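Local coordinates for citrate synthase (Pyrobaculum aerophilum, PDB 2IBP), which catalyses the condensation of oxaloacetate with acetyl-CoA to citrate and CoA, as a thermophilic homodimer whose two chains are topologically interlinked, at the interface of chains A and B. Sequence-based numbering; all coordinates share one arbitrary frame. Chains: chain A/B, Citrate synthase.

The interface of chains A and B. Residues chain A 64, 74-77, 80; chain B 403-404, 406, 409.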
# COMPACT_ATOMS: atom_id res chain seq x y z
N GLU A 64 17.39 17.83 12.19
CA GLU A 64 18.62 17.05 12.38
C GLU A 64 18.36 15.55 12.50
O GLU A 64 19.09 14.73 11.96
CB GLU A 64 19.40 17.57 13.57
CG GLU A 64 20.77 16.97 13.72
CD GLU A 64 21.51 17.55 14.91
OE1 GLU A 64 21.08 17.28 16.05
OE2 GLU A 64 22.55 18.22 14.69
N LEU A 74 24.94 11.88 11.76
CA LEU A 74 24.66 13.28 12.07
C LEU A 74 25.31 14.18 11.03
O LEU A 74 26.43 13.92 10.58
CB LEU A 74 25.18 13.63 13.47
CG LEU A 74 24.47 12.98 14.66
CD1 LEU A 74 25.23 13.24 15.96
CD2 LEU A 74 23.03 13.46 14.76
N PRO A 75 24.62 15.26 10.65
CA PRO A 75 25.16 16.17 9.64
C PRO A 75 26.22 17.12 10.18
O PRO A 75 26.19 17.50 11.35
CB PRO A 75 23.93 17.00 9.24
CG PRO A 75 23.09 17.03 10.47
CD PRO A 75 23.27 15.66 11.08
N THR A 76 27.15 17.53 9.33
CA THR A 76 28.07 18.59 9.72
C THR A 76 27.26 19.90 9.66
O THR A 76 26.13 19.93 9.15
CB THR A 76 29.24 18.71 8.73
OG1 THR A 76 28.73 19.08 7.45
CG2 THR A 76 30.02 17.40 8.64
N LYS A 77 27.83 20.97 10.19
CA LYS A 77 27.16 22.26 10.14
C LYS A 77 26.71 22.60 8.72
O LYS A 77 25.55 22.99 8.49
CB LYS A 77 28.08 23.35 10.69
CG LYS A 77 27.50 24.75 10.70
CD LYS A 77 28.48 25.73 11.34
CE LYS A 77 27.94 27.16 11.39
NZ LYS A 77 27.77 27.74 10.04
N LEU A 80 23.86 20.34 7.43
CA LEU A 80 22.57 20.63 8.06
C LEU A 80 21.98 21.91 7.48
O LEU A 80 20.81 21.94 7.12
CB LEU A 80 22.70 20.71 9.57
CG LEU A 80 21.37 20.89 10.30
CD1 LEU A 80 20.40 19.76 9.91
CD2 LEU A 80 21.58 20.94 11.79
N TYR B 403 26.26 11.72 21.01
CA TYR B 403 25.93 12.90 20.25
C TYR B 403 27.11 13.86 20.34
O TYR B 403 27.66 14.08 21.43
CB TYR B 403 24.66 13.54 20.80
CG TYR B 403 24.14 14.72 20.01
CD1 TYR B 403 23.14 14.55 19.04
CD2 TYR B 403 24.61 16.00 20.24
CE1 TYR B 403 22.65 15.62 18.33
CE2 TYR B 403 24.12 17.07 19.54
CZ TYR B 403 23.12 16.89 18.59
OH TYR B 403 22.66 17.97 17.87
N ILE B 404 27.52 14.39 19.20
CA ILE B 404 28.60 15.36 19.13
C ILE B 404 27.98 16.68 18.71
O ILE B 404 27.15 16.72 17.82
CB ILE B 404 29.67 14.95 18.10
CG1 ILE B 404 30.29 13.60 18.48
CG2 ILE B 404 30.75 16.01 18.01
CD1 ILE B 404 30.92 13.58 19.85
N LEU B 406 27.07 20.07 16.94
CA LEU B 406 27.13 20.38 15.51
C LEU B 406 28.47 20.96 15.07
O LEU B 406 29.11 20.46 14.15
CB LEU B 406 26.01 21.36 15.15
CG LEU B 406 25.82 21.75 13.68
CD1 LEU B 406 25.38 20.56 12.85
CD2 LEU B 406 24.80 22.89 13.59
N ARG B 409 31.56 18.62 14.43
CA ARG B 409 31.52 17.52 13.45
C ARG B 409 32.30 17.84 12.18
O ARG B 409 32.51 19.01 11.84
CB ARG B 409 30.07 17.19 13.08
CG ARG B 409 29.23 16.75 14.25
CD ARG B 409 27.77 16.67 13.85
NE ARG B 409 26.91 16.76 15.02
CZ ARG B 409 25.62 17.10 14.99
NH1 ARG B 409 25.01 17.36 13.84
NH2 ARG B 409 24.96 17.22 16.12
OXT ARG B 409 32.68 16.94 11.43
O HOH W 1 30.26 20.81 11.72
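A:Glu64 meets B:Tyr403 and B:Arg409 where the C-terminal tail of one subunit docks on its partner in this citrate synthase homodimer, whose disulfide-closed chains are interlinked as a catenane; the patch, repeated by two-fold symmetry, fastens the chain end beyond the disulfide-forming cysteine. The carboxylate of A:Glu64, on helix 62-71, is shared by two residues of the partner. Its OE1 takes the phenol OH of B:Tyr403 at 2.5 Å through the syn lone pair, tip to tip, at the edge of the ring and in its plane. OE2 receives both terminal nitrogens of B:Arg409 from one face, well above the carboxylate plane; the salt bridge from NH1 is 2.7 Å. The grip is end-on, both nitrogens to one oxygen, with the guanidinium and carboxylate planes 50° apart. NH1 also donates, nearly straight, to the backbone O of A:Pro75 at 2.8 Å. Along its other edge, side-on and in the guanidinium plane, NE and NH2 both hold the carbonyl O of B:Ile404, at 2.8 Å from NE, which fixes the rotation of the guanidinium. The flat group is sandwiched between CA of B:Leu406 over its centre and CB of A:Leu74 toward the rim of the opposite face. An alanine in place of B:Arg409 would probably leave the A:Glu64 carboxylate without its cationic mate and open a gap between A:Leu74 and B:Leu406. With CG anti to its backbone N (chi1 -176°), B:Leu406 lays CD1 against the start of helix 77-90, 3.7 Å from CA of A:Lys77, and meets A:Leu80 CD2 roughly at right angles. Alongside, a water 2.9 Å from the backbone N of A:Lys77 links it to the carbonyl O of B:Leu406 and O of the C-terminal carboxylate of B:Arg409.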